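Long-range contacts in lipase-specific foldase (Burkholderia glumae, PDB 2ES4), which assists the folding of the extracellular lipase during its passage through the periplasm, acting as a membrane-anchored, lipase-specific chaperone: residues Gln244-Arg254 with Ala266-Glu277; Ala278-Tyr286 with Thr314-Ala324. One frame throughout, in Å; residues are numbered along the deposited sequence.

Contact 1: residues Gln244-Arg254 with Ala266-Glu277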
# COMPACT_ATOMS: atom_id res chain seq x y z
N GLN B 244 -24.21 -0.36 -11.55
CA GLN B 244 -23.97 -1.80 -11.63
C GLN B 244 -24.72 -2.51 -10.51
O GLN B 244 -25.41 -3.50 -10.75
CB GLN B 244 -22.49 -2.13 -11.51
CG GLN B 244 -21.65 -1.60 -12.63
CD GLN B 244 -20.19 -1.94 -12.43
OE1 GLN B 244 -19.77 -3.08 -12.62
NE2 GLN B 244 -19.41 -0.94 -12.08
N LYS B 245 -24.61 -1.96 -9.30
CA LYS B 245 -25.27 -2.52 -8.12
C LYS B 245 -26.79 -2.51 -8.28
O LYS B 245 -27.48 -3.39 -7.75
CB LYS B 245 -24.90 -1.73 -6.86
CG LYS B 245 -23.47 -1.93 -6.41
CD LYS B 245 -23.18 -1.16 -5.13
CE LYS B 245 -21.76 -1.40 -4.63
NZ LYS B 245 -20.72 -0.94 -5.59
N ALA B 246 -27.29 -1.54 -9.04
CA ALA B 246 -28.72 -1.41 -9.30
C ALA B 246 -29.17 -2.37 -10.40
O ALA B 246 -30.37 -2.52 -10.65
CB ALA B 246 -29.05 0.03 -9.69
N GLY B 247 -28.20 -3.00 -11.06
CA GLY B 247 -28.49 -3.94 -12.13
C GLY B 247 -28.85 -3.28 -13.44
O GLY B 247 -29.63 -3.83 -14.22
N ALA B 248 -28.28 -2.10 -13.69
CA ALA B 248 -28.55 -1.36 -14.91
C ALA B 248 -28.13 -2.13 -16.16
O ALA B 248 -27.05 -2.73 -16.21
CB ALA B 248 -27.84 -0.01 -14.88
N THR B 249 -29.02 -2.14 -17.15
CA THR B 249 -28.74 -2.80 -18.42
C THR B 249 -27.71 -1.91 -19.13
O THR B 249 -27.47 -0.78 -18.68
CB THR B 249 -30.02 -2.87 -19.29
OG1 THR B 249 -30.43 -1.55 -19.65
CG2 THR B 249 -31.13 -3.61 -18.59
N PRO B 250 -27.07 -2.40 -20.21
CA PRO B 250 -26.10 -1.56 -20.91
C PRO B 250 -26.68 -0.24 -21.43
O PRO B 250 -26.02 0.80 -21.37
CB PRO B 250 -25.68 -2.45 -22.05
CG PRO B 250 -25.73 -3.81 -21.42
CD PRO B 250 -27.01 -3.79 -20.72
N ASP B 251 -27.94 -0.27 -21.88
CA ASP B 251 -28.62 0.93 -22.37
C ASP B 251 -28.89 1.93 -21.26
O ASP B 251 -28.71 3.13 -21.45
CB ASP B 251 -29.95 0.59 -23.07
CG ASP B 251 -29.75 -0.06 -24.43
OD1 ASP B 251 -28.78 0.28 -25.14
OD2 ASP B 251 -30.59 -0.91 -24.80
N GLN B 252 -29.30 1.43 -20.09
CA GLN B 252 -29.57 2.29 -18.94
C GLN B 252 -28.27 2.90 -18.42
O GLN B 252 -28.24 4.08 -18.06
CB GLN B 252 -30.24 1.52 -17.82
CG GLN B 252 -31.61 0.98 -18.16
CD GLN B 252 -32.19 0.16 -17.03
OE1 GLN B 252 -31.53 -0.72 -16.47
NE2 GLN B 252 -33.44 0.44 -16.68
N MET B 253 -27.21 2.10 -18.42
CA MET B 253 -25.89 2.55 -17.98
C MET B 253 -25.43 3.68 -18.89
O MET B 253 -25.04 4.74 -18.41
CB MET B 253 -24.89 1.39 -18.04
CG MET B 253 -23.46 1.78 -17.71
SD MET B 253 -23.17 2.26 -16.00
CE MET B 253 -22.93 0.67 -15.25
N ARG B 254 -25.56 3.47 -20.20
CA ARG B 254 -25.17 4.48 -21.18
C ARG B 254 -25.97 5.77 -21.01
O ARG B 254 -25.38 6.84 -20.95
CB ARG B 254 -25.38 3.96 -22.60
CG ARG B 254 -24.85 4.91 -23.69
CD ARG B 254 -25.22 4.47 -25.10
NE ARG B 254 -24.75 3.11 -25.41
CZ ARG B 254 -25.54 2.05 -25.49
NH1 ARG B 254 -26.85 2.17 -25.30
NH2 ARG B 254 -25.03 0.85 -25.75
N ALA B 266 -19.81 7.14 -21.09
CA ALA B 266 -21.04 6.36 -21.20
C ALA B 266 -20.88 5.16 -22.09
O ALA B 266 -21.36 4.08 -21.76
CB ALA B 266 -22.18 7.21 -21.68
N ALA B 267 -20.18 5.35 -23.21
CA ALA B 267 -19.94 4.27 -24.16
C ALA B 267 -19.03 3.21 -23.53
O ALA B 267 -19.29 2.01 -23.68
CB ALA B 267 -19.33 4.81 -25.43
N ARG B 268 -18.02 3.66 -22.79
CA ARG B 268 -17.10 2.75 -22.12
C ARG B 268 -17.79 1.96 -21.01
O ARG B 268 -17.58 0.75 -20.88
CB ARG B 268 -15.90 3.50 -21.54
CG ARG B 268 -14.99 4.11 -22.59
CD ARG B 268 -13.73 4.66 -21.97
NE ARG B 268 -13.99 5.78 -21.07
CZ ARG B 268 -13.85 7.07 -21.38
NH1 ARG B 268 -13.43 7.42 -22.59
NH2 ARG B 268 -14.07 8.00 -20.47
N ALA B 269 -18.64 2.65 -20.25
CA ALA B 269 -19.39 2.02 -19.16
C ALA B 269 -20.41 1.01 -19.67
O ALA B 269 -20.60 -0.05 -19.07
CB ALA B 269 -20.07 3.07 -18.31
N ALA B 270 -21.05 1.34 -20.79
CA ALA B 270 -22.04 0.46 -21.42
C ALA B 270 -21.36 -0.80 -21.93
O ALA B 270 -21.87 -1.91 -21.74
CB ALA B 270 -22.75 1.16 -22.56
N GLN B 271 -20.18 -0.64 -22.54
CA GLN B 271 -19.41 -1.77 -23.04
C GLN B 271 -18.96 -2.65 -21.88
O GLN B 271 -18.97 -3.87 -21.99
CB GLN B 271 -18.19 -1.31 -23.84
CG GLN B 271 -17.44 -2.46 -24.55
CD GLN B 271 -18.31 -3.21 -25.54
OE1 GLN B 271 -18.74 -2.65 -26.55
NE2 GLN B 271 -18.60 -4.47 -25.25
N MET B 272 -18.61 -2.01 -20.76
CA MET B 272 -18.19 -2.72 -19.56
C MET B 272 -19.33 -3.62 -19.08
O MET B 272 -19.11 -4.79 -18.76
CB MET B 272 -17.81 -1.73 -18.45
CG MET B 272 -17.47 -2.39 -17.11
SD MET B 272 -17.43 -1.20 -15.78
CE MET B 272 -19.17 -0.98 -15.52
N GLN B 273 -20.55 -3.08 -19.08
CA GLN B 273 -21.73 -3.84 -18.67
C GLN B 273 -21.97 -5.01 -19.61
O GLN B 273 -22.25 -6.12 -19.15
CB GLN B 273 -22.99 -2.98 -18.64
CG GLN B 273 -23.14 -2.11 -17.42
CD GLN B 273 -23.10 -2.88 -16.11
OE1 GLN B 273 -22.03 -3.22 -15.61
NE2 GLN B 273 -24.27 -3.12 -15.53
N GLN B 274 -21.81 -4.75 -20.90
CA GLN B 274 -21.99 -5.78 -21.93
C GLN B 274 -20.96 -6.89 -21.80
O GLN B 274 -21.30 -8.07 -21.96
CB GLN B 274 -21.93 -5.17 -23.33
CG GLN B 274 -23.08 -4.26 -23.63
CD GLN B 274 -23.10 -3.70 -25.03
OE1 GLN B 274 -22.18 -3.02 -25.45
NE2 GLN B 274 -24.18 -3.99 -25.76
N ASP B 275 -19.72 -6.52 -21.48
CA ASP B 275 -18.64 -7.49 -21.29
C ASP B 275 -18.94 -8.37 -20.07
O ASP B 275 -18.74 -9.59 -20.13
CB ASP B 275 -17.29 -6.80 -21.06
CG ASP B 275 -16.78 -6.06 -22.29
OD1 ASP B 275 -17.44 -6.09 -23.35
OD2 ASP B 275 -15.71 -5.42 -22.19
N ASP B 276 -19.45 -7.75 -19.00
CA ASP B 276 -19.80 -8.48 -17.78
C ASP B 276 -20.96 -9.43 -18.00
O ASP B 276 -20.94 -10.55 -17.50
CB ASP B 276 -20.15 -7.52 -16.64
CG ASP B 276 -18.93 -6.84 -16.04
OD1 ASP B 276 -17.79 -7.27 -16.30
OD2 ASP B 276 -19.12 -5.86 -15.29
N GLU B 277 -21.96 -8.99 -18.76
CA GLU B 277 -23.11 -9.82 -19.06
C GLU B 277 -22.74 -11.02 -19.93
O GLU B 277 -23.18 -12.14 -19.66
CB GLU B 277 -24.22 -9.01 -19.71
CG GLU B 277 -24.94 -8.10 -18.72
CD GLU B 277 -26.12 -7.36 -19.32
OE1 GLU B 277 -26.67 -7.81 -20.35
OE2 GLU B 277 -26.50 -6.32 -18.74
O HOH W 1 -22.41 -0.33 -26.25

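Contact 2: residues Ala278-Tyr286 with Thr314-Ala324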
# COMPACT_ATOMS: atom_id res chain seq x y z
N ALA B 278 -21.85 -10.79 -20.89
CA ALA B 278 -21.38 -11.86 -21.79
C ALA B 278 -20.54 -12.86 -21.01
O ALA B 278 -20.67 -14.07 -21.22
CB ALA B 278 -20.57 -11.29 -22.91
N TRP B 279 -19.73 -12.35 -20.08
CA TRP B 279 -18.91 -13.21 -19.23
C TRP B 279 -19.80 -14.10 -18.38
O TRP B 279 -19.57 -15.31 -18.29
CB TRP B 279 -17.97 -12.38 -18.34
CG TRP B 279 -17.40 -13.14 -17.16
CD1 TRP B 279 -17.79 -13.04 -15.85
CD2 TRP B 279 -16.39 -14.16 -17.20
NE1 TRP B 279 -17.10 -13.94 -15.07
CE2 TRP B 279 -16.23 -14.64 -15.87
CE3 TRP B 279 -15.59 -14.71 -18.22
CZ2 TRP B 279 -15.31 -15.65 -15.53
CZ3 TRP B 279 -14.67 -15.73 -17.89
CH2 TRP B 279 -14.54 -16.18 -16.55
N GLN B 280 -20.80 -13.49 -17.74
CA GLN B 280 -21.73 -14.24 -16.89
C GLN B 280 -22.43 -15.34 -17.67
O GLN B 280 -22.53 -16.46 -17.19
CB GLN B 280 -22.76 -13.31 -16.25
CG GLN B 280 -22.18 -12.39 -15.19
CD GLN B 280 -23.17 -11.33 -14.73
OE1 GLN B 280 -24.27 -11.66 -14.28
NE2 GLN B 280 -22.78 -10.06 -14.82
N THR B 281 -22.84 -15.03 -18.90
CA THR B 281 -23.51 -16.01 -19.75
C THR B 281 -22.57 -17.16 -20.12
O THR B 281 -22.97 -18.33 -20.05
CB THR B 281 -24.05 -15.35 -21.03
OG1 THR B 281 -25.06 -14.40 -20.68
CG2 THR B 281 -24.65 -16.39 -21.98
N ARG B 282 -21.34 -16.83 -20.50
CA ARG B 282 -20.36 -17.84 -20.87
C ARG B 282 -19.95 -18.69 -19.68
O ARG B 282 -19.81 -19.91 -19.81
CB ARG B 282 -19.13 -17.20 -21.51
CG ARG B 282 -19.41 -16.56 -22.87
CD ARG B 282 -18.15 -16.00 -23.53
NE ARG B 282 -17.63 -14.80 -22.86
CZ ARG B 282 -16.53 -14.75 -22.12
NH1 ARG B 282 -15.80 -15.85 -21.92
NH2 ARG B 282 -16.13 -13.60 -21.59
N TYR B 283 -19.81 -18.07 -18.50
CA TYR B 283 -19.44 -18.81 -17.30
C TYR B 283 -20.57 -19.76 -16.90
O TYR B 283 -20.30 -20.90 -16.50
CB TYR B 283 -19.10 -17.87 -16.14
CG TYR B 283 -18.73 -18.63 -14.89
CD1 TYR B 283 -17.51 -19.33 -14.80
CD2 TYR B 283 -19.65 -18.74 -13.82
CE1 TYR B 283 -17.22 -20.14 -13.68
CE2 TYR B 283 -19.36 -19.54 -12.70
CZ TYR B 283 -18.15 -20.24 -12.64
OH TYR B 283 -17.89 -21.01 -11.54
N GLN B 284 -21.81 -19.29 -17.00
CA GLN B 284 -22.97 -20.12 -16.65
C GLN B 284 -23.13 -21.32 -17.57
O GLN B 284 -23.52 -22.40 -17.12
CB GLN B 284 -24.25 -19.29 -16.64
CG GLN B 284 -24.32 -18.28 -15.50
N ALA B 285 -22.79 -21.15 -18.85
CA ALA B 285 -22.87 -22.24 -19.83
C ALA B 285 -21.78 -23.26 -19.51
O ALA B 285 -22.02 -24.47 -19.52
CB ALA B 285 -22.70 -21.72 -21.24
N TYR B 286 -20.60 -22.75 -19.17
CA TYR B 286 -19.48 -23.59 -18.79
C TYR B 286 -19.85 -24.37 -17.52
O TYR B 286 -19.56 -25.56 -17.42
CB TYR B 286 -18.24 -22.74 -18.55
CG TYR B 286 -17.25 -23.33 -17.56
CD1 TYR B 286 -16.44 -24.42 -17.92
CD2 TYR B 286 -17.20 -22.86 -16.23
CE1 TYR B 286 -15.61 -25.03 -16.97
CE2 TYR B 286 -16.38 -23.47 -15.28
CZ TYR B 286 -15.59 -24.55 -15.66
OH TYR B 286 -14.78 -25.15 -14.73
N THR B 314 -12.55 -24.00 -22.95
CA THR B 314 -13.67 -23.07 -22.99
C THR B 314 -13.28 -21.59 -22.91
O THR B 314 -13.89 -20.74 -23.57
CB THR B 314 -14.68 -23.39 -21.84
OG1 THR B 314 -15.08 -24.76 -21.93
CG2 THR B 314 -15.91 -22.50 -21.92
N PHE B 315 -12.30 -21.29 -22.06
CA PHE B 315 -11.84 -19.93 -21.86
C PHE B 315 -10.42 -19.79 -22.37
O PHE B 315 -9.46 -20.16 -21.69
CB PHE B 315 -11.90 -19.59 -20.37
CG PHE B 315 -13.26 -19.74 -19.77
CD1 PHE B 315 -14.26 -18.79 -20.02
CD2 PHE B 315 -13.57 -20.86 -18.97
CE1 PHE B 315 -15.56 -18.94 -19.48
CE2 PHE B 315 -14.85 -21.02 -18.43
CZ PHE B 315 -15.85 -20.06 -18.68
N THR B 316 -10.30 -19.26 -23.59
CA THR B 316 -8.99 -19.11 -24.21
C THR B 316 -8.44 -17.69 -24.27
O THR B 316 -7.29 -17.49 -24.68
CB THR B 316 -8.97 -19.77 -25.58
OG1 THR B 316 -10.00 -19.22 -26.41
CG2 THR B 316 -9.17 -21.28 -25.45
N ALA B 317 -9.26 -16.71 -23.88
CA ALA B 317 -8.79 -15.32 -23.82
C ALA B 317 -7.85 -15.36 -22.60
O ALA B 317 -8.21 -15.96 -21.58
CB ALA B 317 -9.94 -14.37 -23.55
N PRO B 318 -6.63 -14.79 -22.72
CA PRO B 318 -5.69 -14.80 -21.59
C PRO B 318 -6.28 -14.35 -20.25
O PRO B 318 -6.96 -13.32 -20.17
CB PRO B 318 -4.59 -13.87 -22.06
CG PRO B 318 -4.57 -14.12 -23.54
CD PRO B 318 -6.03 -14.11 -23.88
N GLY B 319 -6.10 -15.18 -19.23
CA GLY B 319 -6.61 -14.87 -17.91
C GLY B 319 -7.98 -15.41 -17.55
O GLY B 319 -8.26 -15.60 -16.36
N GLU B 320 -8.84 -15.67 -18.53
CA GLU B 320 -10.18 -16.16 -18.24
C GLU B 320 -10.27 -17.57 -17.66
O GLU B 320 -11.16 -17.84 -16.85
CB GLU B 320 -11.10 -16.03 -19.44
CG GLU B 320 -11.46 -14.59 -19.78
CD GLU B 320 -12.66 -14.48 -20.70
OE1 GLU B 320 -13.04 -15.49 -21.33
OE2 GLU B 320 -13.24 -13.38 -20.78
N ALA B 321 -9.36 -18.46 -18.04
CA ALA B 321 -9.37 -19.83 -17.49
C ALA B 321 -9.07 -19.76 -16.00
O ALA B 321 -9.72 -20.44 -15.19
CB ALA B 321 -8.37 -20.69 -18.20
N ILE B 322 -8.15 -18.88 -15.64
CA ILE B 322 -7.77 -18.68 -14.25
C ILE B 322 -8.94 -18.07 -13.49
O ILE B 322 -9.21 -18.45 -12.34
CB ILE B 322 -6.52 -17.77 -14.12
CG1 ILE B 322 -5.30 -18.49 -14.71
CG2 ILE B 322 -6.27 -17.40 -12.66
CD1 ILE B 322 -4.00 -17.72 -14.60
N ARG B 323 -9.65 -17.15 -14.14
CA ARG B 323 -10.80 -16.51 -13.51
C ARG B 323 -11.93 -17.48 -13.27
O ARG B 323 -12.57 -17.45 -12.22
CB ARG B 323 -11.31 -15.34 -14.35
CG ARG B 323 -12.22 -14.41 -13.56
CD ARG B 323 -12.79 -13.30 -14.39
NE ARG B 323 -13.75 -12.51 -13.62
CZ ARG B 323 -14.63 -11.66 -14.14
NH1 ARG B 323 -14.69 -11.48 -15.45
NH2 ARG B 323 -15.45 -10.99 -13.35
N ALA B 324 -12.17 -18.37 -14.24
CA ALA B 324 -13.23 -19.36 -14.09
C ALA B 324 -12.90 -20.31 -12.94
O ALA B 324 -13.79 -20.71 -12.19
CB ALA B 324 -13.42 -20.13 -15.37

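Contact 1: residues Gln244-Arg254 with Ala266-Glu277
Pro250 and Arg254 on one helix face Ala270 and Ala266 on the next, the axes running nearly antiparallel at 158° and 8.0 Å apart at their closest. Small residues are consistent with so close a passage: the methyl of Ala270 rests against Pro250 O and Arg254 CB, and Ala266 CB lies 3.3 Å from Arg254 O. Two knobs enter holes on the 266-277 helix. The ring of Pro250 fits among Ala270, Gln273, Gln274 and Glu277, its CG against the CG of Gln274 at 3.5 Å, while Glu277 reaches its CD from the opposite direction. Met253 fills the neighbouring hole among Ala269, Ala270, Met272 and Gln273; with CG anti to the backbone N (chi1 176°) and bends at chi2 and chi3, it lays CG on the Ala269 methyl and brings CE to 3.5 Å from Gln273 CG.

Gln273 supplies the polar link. Its chain bends at chi2 (-56°), and NE2 donates to Ala248 O at 2.9 Å, the acceptor lying in the plane of the Gln273 amide, so a buried amide holds the turn between two helices. That turn closes helix 221-245 with a Schellman motif at Gly247 and starts the next helix with a capping box of Thr249 and Gln252. One turn back along the chain, the Gln244 amide meets Met272 CE, 3.4 Å from Gln244 CD, and NE2 makes a weak hydrogen bond to another protein's chain. Asp251 OD1 forms a salt bridge with Arg254 NH1, using its anti lone pair and lying in the guanidinium plane, and one water joins Arg254 NH2 to Gln274 OE1.

Ile240 and Leu243 of helix 221-245 back Met253, Ile240 also touches Met272, and Ile257 and Ala258 touch Ala266, so that helix 263-294 packs against both preceding helices.

Contact 2: residues Ala278-Tyr286 with Thr314-Ala324
An aromatic cluster of Trp279, Tyr286 and Phe315 fastens the turn between helices 300-314 and 320-328 to helix 263-294. Phe315 points an edge at the face of Tyr286, CE2 3.4 Å from Tyr286 CG and planes at 71°, a T-shaped pair; its CE1 meets Trp279 CZ3 obliquely at 3.7 Å. Trp279 sets CG opposite the backbone N (chi1 162°), turning the indole toward the 320-324 helix; the guanidinium of Arg323 lies flat on one face, the planes 6° apart. Arg323 CZ stands 3.8 Å from the centroid of the five-membered ring, a cation-pi contact, and CD makes a CH-pi contact with the six-membered one. Arg282 grips Glu320 end-on, NH1 to OE1 at 2.8 Å and NH2 to OE2 at 3.0 Å, both oxygens met on the syn side, in a bidentate salt bridge whose planes are nearly parallel but offset.

Ala324 packs beside Tyr283 CE1, and Asp328 takes the hydroxyls of Tyr283 and Tyr286, one on each carboxylate oxygen. Arg323 NH2 forms a salt bridge with an acidic side chain of another protein's chain. Aromatic cluster, cation-pi stack and end-on ion pair pack this turn and the start of helix 320-328 on helix 263-294 of the all-helical domain.

How the contacts relate
Contacts 1 and 2 are consecutive stations on one long element, helix 263-294. Its first part, 266-277, receives the preceding turn and helix start in 244-254, and the adjoining 278-286 receives the turn and helix start in 314-324; contact 1 closes along the chain before contact 2 opens. Their centres lie about 19 Å apart, and apart from this shared helix their segments do not touch. The two centres are about 28 and 32 Å from the centre of the chain, on the same side of it. Alanine-rich, close packing in the first gives way to wider, aromatic packing in the second. Each also has residues reaching the other protein chain of the assembly, among them Arg268 and Arg323.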